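PDB 6T5K: Zn-dependent hydrolase, glyoxylase from Echinicola vietnamensis, which probably hydrolyses beta-lactam antibiotics, carbapenems among them, to substituted beta-amino acids as a zinc-dependent class B metallo-beta-lactamase. Local coordinates for residues 126-129 with 130-134; 196-199 with 200-203. One frame throughout, in Å; residues are numbered along the deposited sequence.

Contact 1: 126-129 with 130-134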
ATOM      1  N   LEU A 126       6.074   4.162 -13.387  1.00 18.15           N
ATOM      2  CA  LEU A 126       5.665   5.260 -14.259  1.00 18.76           C
ATOM      3  C   LEU A 126       5.500   4.782 -15.699  1.00 19.42           C
ATOM      4  O   LEU A 126       4.480   5.046 -16.343  1.00 20.10           O
ATOM      5  CB  LEU A 126       6.681   6.386 -14.188  1.00 19.27           C
ATOM      6  CG  LEU A 126       6.495   7.328 -12.991  1.00 19.30           C
ATOM      7  CD1 LEU A 126       6.760   6.644 -11.674  1.00 19.41           C
ATOM      8  CD2 LEU A 126       7.404   8.543 -13.153  1.00 21.04           C
ATOM      9  N   SER A 127       6.492   4.059 -16.219  1.00 20.21           N
ATOM     10  CA  SER A 127       6.416   3.613 -17.611  1.00 20.87           C
ATOM     11  C   SER A 127       5.330   2.560 -17.786  1.00 20.43           C
ATOM     12  O   SER A 127       4.576   2.604 -18.761  1.00 21.27           O
ATOM     13  CB  SER A 127       7.767   3.104 -18.087  1.00 26.17           C
ATOM     14  OG  SER A 127       8.350   2.265 -17.130  0.90 28.72           O
ATOM     15  N   LEU A 128       5.186   1.648 -16.822  1.00 18.44           N
ATOM     16  CA  LEU A 128       4.136   0.639 -16.941  1.00 17.25           C
ATOM     17  C   LEU A 128       2.752   1.279 -16.907  1.00 18.50           C
ATOM     18  O   LEU A 128       1.859   0.883 -17.659  1.00 18.74           O
ATOM     19  CB  LEU A 128       4.295  -0.391 -15.828  1.00 17.37           C
ATOM     20  CG  LEU A 128       5.471  -1.316 -16.044  1.00 17.92           C
ATOM     21  CD1 LEU A 128       5.817  -2.032 -14.778  1.00 16.87           C
ATOM     22  CD2 LEU A 128       5.184  -2.351 -17.151  1.00 20.68           C
ATOM     23  N   ALA A 129       2.553   2.268 -16.040  1.00 19.20           N
ATOM     24  CA  ALA A 129       1.261   2.948 -15.996  1.00 19.03           C
ATOM     25  C   ALA A 129       0.968   3.591 -17.341  1.00 20.98           C
ATOM     26  O   ALA A 129      -0.137   3.469 -17.883  1.00 22.23           O
ATOM     27  CB  ALA A 129       1.278   4.000 -14.895  1.00 18.71           C
ATOM     28  N   SER A 130       1.960   4.275 -17.899  1.00 20.43           N
ATOM     29  CA  SER A 130       1.765   4.926 -19.181  1.00 22.58           C
ATOM     30  C   SER A 130       1.435   3.913 -20.265  1.00 23.25           C
ATOM     31  O   SER A 130       0.519   4.122 -21.068  1.00 24.85           O
ATOM     32  CB  SER A 130       3.029   5.702 -19.537  1.00 25.64           C
ATOM     33  OG  SER A 130       2.877   6.266 -20.822  1.00 29.51           O
ATOM     34  N   GLN A 131       2.149   2.796 -20.300  1.00 24.13           N
ATOM     35  CA  GLN A 131       1.890   1.839 -21.357  1.00 23.64           C
ATOM     36  C   GLN A 131       0.507   1.225 -21.240  1.00 24.42           C
ATOM     37  O   GLN A 131      -0.040   0.744 -22.239  1.00 25.32           O
ATOM     38  CB  GLN A 131       2.884   0.694 -21.345  1.00 26.52           C
ATOM     39  CG  GLN A 131       4.305   1.012 -21.563  1.00 29.65           C
ATOM     40  CD  GLN A 131       5.160  -0.175 -21.163  1.00 36.26           C
ATOM     41  OE1 GLN A 131       4.839  -1.300 -21.500  1.00 40.55           O
ATOM     42  NE2 GLN A 131       6.285   0.081 -20.470  1.00 37.76           N
ATOM     43  N   HIS A 132      -0.021   1.124 -20.026  1.00 22.79           N
ATOM     44  CA  HIS A 132      -1.366   0.596 -19.811  1.00 24.56           C
ATOM     45  C   HIS A 132      -2.454   1.656 -19.900  1.00 26.35           C
ATOM     46  O   HIS A 132      -3.635   1.320 -19.747  1.00 26.80           O
ATOM     47  CB  HIS A 132      -1.445  -0.119 -18.458  1.00 22.90           C
ATOM     48  CG  HIS A 132      -0.744  -1.436 -18.457  1.00 24.25           C
ATOM     49  ND1 HIS A 132       0.628  -1.555 -18.323  1.00 22.43           N
ATOM     50  CD2 HIS A 132      -1.214  -2.694 -18.637  1.00 25.26           C
ATOM     51  CE1 HIS A 132       0.965  -2.833 -18.412  1.00 23.00           C
ATOM     52  NE2 HIS A 132      -0.134  -3.543 -18.572  1.00 24.07           N
ATOM     53  N   ASP A 133      -2.088   2.913 -20.141  1.00 26.06           N
ATOM     54  CA  ASP A 133      -3.048   4.018 -20.166  1.00 30.56           C
ATOM     55  C   ASP A 133      -3.773   4.150 -18.824  1.00 27.74           C
ATOM     56  O   ASP A 133      -4.966   4.443 -18.765  1.00 28.31           O
ATOM     57  CB  ASP A 133      -4.022   3.898 -21.344  1.00 36.46           C
ATOM     58  CG  ASP A 133      -4.783   5.173 -21.592  1.00 44.11           C
ATOM     59  OD1 ASP A 133      -4.186   6.267 -21.424  1.00 47.76           O
ATOM     60  OD2 ASP A 133      -5.983   5.072 -21.955  1.00 46.45           O
ATOM     61  N   PHE A 134      -3.036   3.956 -17.733  1.00 24.04           N
ATOM     62  CA  PHE A 134      -3.528   4.174 -16.384  1.00 21.90           C
ATOM     63  C   PHE A 134      -3.028   5.520 -15.865  1.00 21.26           C
ATOM     64  O   PHE A 134      -2.061   6.088 -16.391  1.00 21.69           O
ATOM     65  CB  PHE A 134      -2.993   3.088 -15.428  1.00 20.38           C
ATOM     66  CG  PHE A 134      -3.482   1.694 -15.704  1.00 20.88           C
ATOM     67  CD1 PHE A 134      -4.573   1.448 -16.511  1.00 22.19           C
ATOM     68  CD2 PHE A 134      -2.822   0.601 -15.126  1.00 20.90           C
ATOM     69  CE1 PHE A 134      -4.989   0.148 -16.736  1.00 23.92           C
ATOM     70  CE2 PHE A 134      -3.236  -0.695 -15.361  1.00 21.01           C
ATOM     71  CZ  PHE A 134      -4.331  -0.925 -16.166  1.00 22.24           C
TER
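From L126 to Q131 the backbone runs as regular helix, with S130 N bonded to L126 O and Q131 N to S127 O, the latter at 2.9 Å. H132 N donates to L128 O at 3.0 Å, and the next carbonyl belongs to the helix end: F134 N reaches back to A129 O over 2.9 Å, at an N-H...O angle of 166°. Within the same turn, D133 N bonds to S130 O. With D133 at positive phi (59°), this is a Schellman motif, the classic way of stopping a helix at its C-terminus, here on helix 123-131 of the beta-alpha-beta unit that links strands 119-122 and 139-141. The H132 side chain adds a second grip on L128 O. Its CG lies beside its own backbone N (chi1 -73°), which turns the imidazole back along the helix, and ND1 donates to L128 O at 2.8 Å with the oxygen almost in the ring plane. The main-chain N and ND1 of H132 approach that oxygen from opposite faces of the carbonyl plane. One face of the F134 ring is covered by H132 CB, 3.5 Å above the plane and over its centre. F134 also packs on L103 and L106 of helix 103-106, and its side chain lies about 5 Å from that of the zinc ligand H102.

Contact 2: 196-199 with 200-203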
ATOM      1  N   ASP A 196       0.572 -10.759 -14.110  1.00 19.01           N
ATOM      2  CA  ASP A 196       1.738  -9.902 -14.268  1.00 16.38           C
ATOM      3  C   ASP A 196       2.876 -10.297 -13.319  1.00 15.92           C
ATOM      4  O   ASP A 196       3.841  -9.545 -13.136  1.00 16.62           O
ATOM      5  CB  ASP A 196       1.356  -8.434 -14.080  1.00 17.08           C
ATOM      6  CG  ASP A 196       0.426  -7.929 -15.172  1.00 18.28           C
ATOM      7  OD1 ASP A 196       0.658  -8.312 -16.351  1.00 19.96           O
ATOM      8  OD2 ASP A 196      -0.500  -7.126 -14.844  1.00 19.16           O
ATOM      9  N   ALA A 197       2.794 -11.483 -12.743  1.00 16.02           N
ATOM     10  CA  ALA A 197       3.683 -11.887 -11.666  1.00 15.84           C
ATOM     11  C   ALA A 197       4.962 -12.543 -12.172  1.00 15.50           C
ATOM     12  O   ALA A 197       5.022 -13.093 -13.275  1.00 17.15           O
ATOM     13  CB  ALA A 197       2.972 -12.855 -10.709  1.00 16.28           C
ATOM     14  N   ASN A 198       5.989 -12.484 -11.319  1.00 15.59           N
ATOM     15  CA  ASN A 198       7.237 -13.234 -11.486  1.00 15.71           C
ATOM     16  C   ASN A 198       7.310 -14.144 -10.262  1.00 14.61           C
ATOM     17  O   ASN A 198       7.771 -13.735  -9.181  1.00 14.76           O
ATOM     18  CB  ASN A 198       8.417 -12.293 -11.549  1.00 16.31           C
ATOM     19  CG  ASN A 198       9.722 -13.018 -11.725  1.00 15.68           C
ATOM     20  OD1 ASN A 198       9.839 -14.219 -11.458  1.00 15.03           O
ATOM     21  ND2 ASN A 198      10.713 -12.293 -12.200  1.00 15.81           N
ATOM     22  N   VAL A 199       6.800 -15.369 -10.421  1.00 15.17           N
ATOM     23  CA  VAL A 199       6.741 -16.289  -9.291  1.00 16.00           C
ATOM     24  C   VAL A 199       8.101 -16.883  -8.942  1.00 15.63           C
ATOM     25  O   VAL A 199       8.266 -17.399  -7.835  1.00 17.09           O
ATOM     26  CB  VAL A 199       5.687 -17.402  -9.460  1.00 17.22           C
ATOM     27  CG1 VAL A 199       4.304 -16.812  -9.569  1.00 17.03           C
ATOM     28  CG2 VAL A 199       5.994 -18.321 -10.631  1.00 19.07           C
ATOM     29  N   GLU A 200       9.083 -16.809  -9.850  1.00 16.12           N
ATOM     30  CA  GLU A 200      10.436 -17.225  -9.485  1.00 14.60           C
ATOM     31  C   GLU A 200      11.068 -16.223  -8.550  1.00 16.11           C
ATOM     32  O   GLU A 200      11.677 -16.602  -7.545  1.00 16.54           O
ATOM     33  CB  GLU A 200      11.288 -17.366 -10.741  1.00 16.47           C
ATOM     34  CG  GLU A 200      10.892 -18.543 -11.609  1.00 16.17           C
ATOM     35  CD  GLU A 200       9.599 -18.367 -12.366  1.00 16.88           C
ATOM     36  OE1 GLU A 200       9.358 -17.255 -12.861  1.00 18.35           O
ATOM     37  OE2 GLU A 200       8.844 -19.382 -12.497  1.00 19.67           O
ATOM     38  N   ALA A 201      10.889 -14.932  -8.842  1.00 14.67           N
ATOM     39  CA  ALA A 201      11.502 -13.901  -8.015  1.00 14.62           C
ATOM     40  C   ALA A 201      10.788 -13.751  -6.689  1.00 16.36           C
ATOM     41  O   ALA A 201      11.406 -13.343  -5.708  1.00 16.67           O
ATOM     42  CB  ALA A 201      11.470 -12.558  -8.734  1.00 15.62           C
ATOM     43  N   TRP A 202       9.477 -13.993  -6.670  1.00 14.17           N
ATOM     44  CA  TRP A 202       8.635 -13.623  -5.533  1.00 14.45           C
ATOM     45  C   TRP A 202       9.171 -14.092  -4.196  1.00 14.55           C
ATOM     46  O   TRP A 202       9.304 -13.256  -3.289  1.00 14.42           O
ATOM     47  CB  TRP A 202       7.228 -14.176  -5.791  1.00 14.23           C
ATOM     48  CG  TRP A 202       6.118 -13.484  -5.041  1.00 13.09           C
ATOM     49  CD1 TRP A 202       6.144 -12.982  -3.751  1.00 15.30           C
ATOM     50  CD2 TRP A 202       4.790 -13.252  -5.524  1.00 15.33           C
ATOM     51  NE1 TRP A 202       4.915 -12.460  -3.422  1.00 15.20           N
ATOM     52  CE2 TRP A 202       4.079 -12.587  -4.497  1.00 14.70           C
ATOM     53  CE3 TRP A 202       4.139 -13.512  -6.736  1.00 16.03           C
ATOM     54  CZ2 TRP A 202       2.753 -12.208  -4.646  1.00 16.49           C
ATOM     55  CZ3 TRP A 202       2.825 -13.145  -6.859  1.00 15.34           C
ATOM     56  CH2 TRP A 202       2.156 -12.491  -5.836  1.00 15.76           C
ATOM     57  N   PRO A 203       9.503 -15.372  -3.994  1.00 15.20           N
ATOM     58  CA  PRO A 203       9.972 -15.766  -2.659  1.00 15.40           C
ATOM     59  C   PRO A 203      11.311 -15.138  -2.321  1.00 15.00           C
ATOM     60  O   PRO A 203      11.589 -14.893  -1.135  1.00 15.43           O
ATOM     61  CB  PRO A 203      10.076 -17.296  -2.735  1.00 16.69           C
ATOM     62  CG  PRO A 203      10.237 -17.619  -4.192  1.00 17.36           C
ATOM     63  CD  PRO A 203       9.415 -16.522  -4.916  1.00 16.61           C
TER
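N198 lies just before the turn that leads into helix 201-212, and its OD1 accepts from A201 N, a capping bond of 2.9 Å with an N-H...O angle of 160°. The carboxamide is placed by CG standing anti to the backbone N (chi1 -180°). A201 N sits well above the plane of the amide C=O, 62° out of it, while the amide carbon N198 CG rests 3.5 Å from A201 CB. At the other end of the carboxamide, ND2 is hydrogen-bonded to E161 OE1, which holds the group from a second side. The main chain repeats the link less firmly, with a weak bond from W202 N to N198 O.

The W202 side chain leaves the backbone toward residues 196-199, and its six-membered ring meets two apolar groups obliquely: A197 CB is 3.9 Å from W202 CZ3, and V199 CG1 lies 4.4 Å from W202 CE3. The indole also stacks on F239 of helix 230-239, bonds through NE1 to L183 O, and packs against the zinc ligand H163. The bent E200 chain curls back across V199, bringing E200 OE2 to 3.6 Å from V199 CG2. P203, in the first turn of the helix, sets CD 3.3 Å from V199 O.

How the contacts relate
The two contacts illustrate how helices end and begin, on two different helices: contact 1 is a C-terminal stop, contact 2 an N-terminal start. In sequence contact 1 comes first, closing helix 123-131 in the half of the fold built on the eight-stranded sheet; contact 2 opens helix 201-212, which follows strand 177-181 of the five-stranded sheet. Their centres lie 20 Å apart, and the nearest atoms, about 5 Å apart, do not touch. H102 joins them: this ligand of the first zinc ion lies near F134 of contact 1 and is hydrogen-bonded through NE2 to D196 OD2 of contact 2, which makes D196 a second-shell residue of that metal.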